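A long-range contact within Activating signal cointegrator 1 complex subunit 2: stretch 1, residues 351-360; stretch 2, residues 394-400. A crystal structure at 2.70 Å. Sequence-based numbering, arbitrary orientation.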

# COMPACT_ATOMS: atom_id res chain seq x y z
N ILE B 351 24.90 -11.91 26.29
CA ILE B 351 24.39 -11.99 27.65
C ILE B 351 24.48 -10.63 28.33
O ILE B 351 23.54 -10.17 29.00
N GLU B 352 25.63 -9.96 28.19
CA GLU B 352 25.81 -8.68 28.87
C GLU B 352 24.86 -7.64 28.31
O GLU B 352 24.35 -6.80 29.06
N GLU B 353 24.59 -7.69 27.00
CA GLU B 353 23.65 -6.73 26.42
C GLU B 353 22.25 -6.94 26.99
O GLU B 353 21.57 -5.97 27.35
N PHE B 354 21.81 -8.20 27.07
CA PHE B 354 20.54 -8.52 27.71
C PHE B 354 20.47 -7.93 29.13
O PHE B 354 19.52 -7.22 29.50
N LEU B 355 21.49 -8.24 29.94
CA LEU B 355 21.51 -7.79 31.33
C LEU B 355 21.47 -6.26 31.42
O LEU B 355 20.75 -5.70 32.25
N GLN B 356 22.24 -5.58 30.57
CA GLN B 356 22.25 -4.12 30.57
C GLN B 356 20.87 -3.57 30.24
O GLN B 356 20.37 -2.65 30.91
N ILE B 357 20.24 -4.11 29.19
CA ILE B 357 18.92 -3.64 28.79
C ILE B 357 17.96 -3.71 29.97
O ILE B 357 17.20 -2.77 30.22
N PHE B 358 17.99 -4.81 30.73
CA PHE B 358 17.01 -4.91 31.82
C PHE B 358 17.40 -4.07 33.04
O PHE B 358 16.52 -3.49 33.70
N SER B 359 18.70 -3.97 33.33
CA SER B 359 19.15 -3.09 34.39
C SER B 359 18.72 -1.65 34.15
O SER B 359 18.48 -0.90 35.10
N SER B 360 18.61 -1.24 32.88
CA SER B 360 18.26 0.14 32.60
C SER B 360 16.78 0.43 32.77
O SER B 360 16.38 1.60 32.74
N THR B 394 23.76 -14.47 40.92
CA THR B 394 24.16 -13.09 41.15
C THR B 394 23.82 -12.19 39.98
O THR B 394 23.28 -11.09 40.14
N ARG B 395 24.13 -12.67 38.78
CA ARG B 395 24.06 -11.84 37.59
C ARG B 395 22.63 -11.51 37.17
O ARG B 395 22.44 -10.53 36.45
N THR B 396 21.63 -12.30 37.58
CA THR B 396 20.26 -12.04 37.16
C THR B 396 19.27 -11.82 38.29
O THR B 396 18.19 -11.29 38.04
N ALA B 397 19.62 -12.18 39.53
CA ALA B 397 18.67 -12.18 40.64
C ALA B 397 17.90 -10.86 40.73
O ALA B 397 16.66 -10.85 40.76
N TYR B 398 18.63 -9.74 40.76
CA TYR B 398 17.98 -8.44 40.92
C TYR B 398 16.89 -8.23 39.87
O TYR B 398 15.79 -7.78 40.20
N ILE B 399 17.17 -8.60 38.61
CA ILE B 399 16.17 -8.44 37.55
C ILE B 399 14.87 -9.14 37.93
O ILE B 399 13.78 -8.55 37.88
N LEU B 400 14.98 -10.39 38.38
CA LEU B 400 13.78 -11.11 38.78
C LEU B 400 13.11 -10.44 39.97
O LEU B 400 11.88 -10.30 40.00

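Two helical segments whose axes approach to 10.3 Å and diverge by only 30° illustrate a common economy of helix packing: a small apolar centre, flanked by a charged pair and an aromatic residue. The apolar contacts gather around Ile399, which points toward the other helix with chi1 m and chi2 t. Ile399 CD1 lies 3.9 Å from Leu355 CD2 and also 3.9 Å from Phe358 CB. Leu355, also m and t, leaves its backbone sideways, yet its end reaches across; its CD2 lies 3.9 Å from Thr396 CG2 as well. Phe358 (chi1 −81°) starts toward Ile399, but its end leads away; its closest contact with Ile399 is through CB, and Ile399 CG2 also approaches the ring obliquely.

The polar contribution is a salt bridge. Arg395, m at its first three chi angles, folds its guanidinium toward Glu352, itself m, m. Arg395 NH2 donates to Glu352 OE2 at 2.8 Å, with a weak bond to Glu352 OE1 at 2.9 Å, while Arg395 NH1 donates to Glu352 OE2 at 3.3 Å. The carboxylate meets the guanidinium edge, leaving a face for Leu355, whose CD1 sits 3.4 Å from Arg395 NH2.

Tyr398, chi1 p, contributes van der Waals contact: its OH lies 3.7 Å from Ser359 CB, at the ring edge.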

# COMPACT_ATOMS: atom_id res chain seq x y z
CB ILE B 351 25.16 -13.06 28.43
CG1 ILE B 351 24.83 -14.45 27.89
CG2 ILE B 351 24.85 -12.97 29.91
CD1 ILE B 351 25.65 -15.57 28.51
CB GLU B 352 27.26 -8.21 28.75
CG GLU B 352 28.27 -9.01 29.59
CD GLU B 352 27.84 -9.22 31.03
OE1 GLU B 352 27.23 -8.31 31.63
OE2 GLU B 352 28.12 -10.31 31.57
CB GLU B 353 23.64 -6.85 24.90
CG GLU B 353 22.63 -5.93 24.25
CD GLU B 353 23.09 -5.37 22.92
OE1 GLU B 353 22.73 -4.22 22.61
OE2 GLU B 353 23.81 -6.09 22.19
CB PHE B 354 20.38 -10.04 27.74
CG PHE B 354 19.07 -10.52 28.30
CD1 PHE B 354 18.84 -10.53 29.67
CD2 PHE B 354 18.08 -11.01 27.46
CE1 PHE B 354 17.65 -10.98 30.18
CE2 PHE B 354 16.88 -11.46 27.97
CZ PHE B 354 16.67 -11.45 29.34
CB LEU B 355 22.74 -8.35 32.03
CG LEU B 355 22.87 -9.87 32.07
CD1 LEU B 355 24.22 -10.29 32.65
CD2 LEU B 355 21.73 -10.51 32.85
CB GLN B 356 23.29 -3.62 29.57
CG GLN B 356 23.41 -2.11 29.49
CD GLN B 356 24.79 -1.67 29.02
OE1 GLN B 356 25.81 -2.21 29.46
NE2 GLN B 356 24.81 -0.71 28.11
CB ILE B 357 18.39 -4.45 27.60
CG1 ILE B 357 19.14 -4.09 26.32
CG2 ILE B 357 16.90 -4.20 27.40
CD1 ILE B 357 18.72 -4.92 25.13
CB PHE B 358 16.78 -6.37 32.18
CG PHE B 358 15.81 -7.06 31.26
CD1 PHE B 358 14.45 -6.94 31.45
CD2 PHE B 358 16.26 -7.77 30.16
CE1 PHE B 358 13.56 -7.55 30.59
CE2 PHE B 358 15.38 -8.38 29.30
CZ PHE B 358 14.02 -8.27 29.51
CB SER B 359 20.67 -3.17 34.51
OG SER B 359 21.29 -2.56 33.40
CB SER B 360 18.70 0.53 31.18
OG SER B 360 18.27 -0.40 30.20
CB THR B 394 25.67 -13.04 41.41
OG1 THR B 394 26.00 -13.93 42.48
CG2 THR B 394 26.13 -11.64 41.74
CB ARG B 395 24.79 -12.54 36.44
CG ARG B 395 26.18 -13.02 36.82
CD ARG B 395 27.11 -11.85 37.13
NE ARG B 395 26.94 -10.75 36.19
CZ ARG B 395 27.40 -10.75 34.94
NH1 ARG B 395 28.05 -11.80 34.46
NH2 ARG B 395 27.20 -9.69 34.16
CB THR B 396 19.74 -13.17 36.25
OG1 THR B 396 19.49 -14.35 37.03
CG2 THR B 396 20.74 -13.49 35.15
CB ALA B 397 19.40 -12.47 41.95
CB TYR B 398 19.01 -7.31 40.87
CG TYR B 398 19.71 -7.10 39.54
CD1 TYR B 398 20.68 -7.97 39.10
CD2 TYR B 398 19.40 -6.00 38.75
CE1 TYR B 398 21.32 -7.78 37.89
CE2 TYR B 398 20.04 -5.79 37.54
CZ TYR B 398 21.00 -6.68 37.12
OH TYR B 398 21.65 -6.48 35.91
CB ILE B 399 16.72 -8.96 36.21
CG1 ILE B 399 17.85 -8.05 35.71
CG2 ILE B 399 15.61 -9.03 35.19
CD1 ILE B 399 18.75 -8.68 34.67
CB LEU B 400 14.11 -12.57 39.10
CG LEU B 400 14.47 -13.42 37.88
CD1 LEU B 400 15.13 -14.72 38.31
CD2 LEU B 400 13.23 -13.70 37.04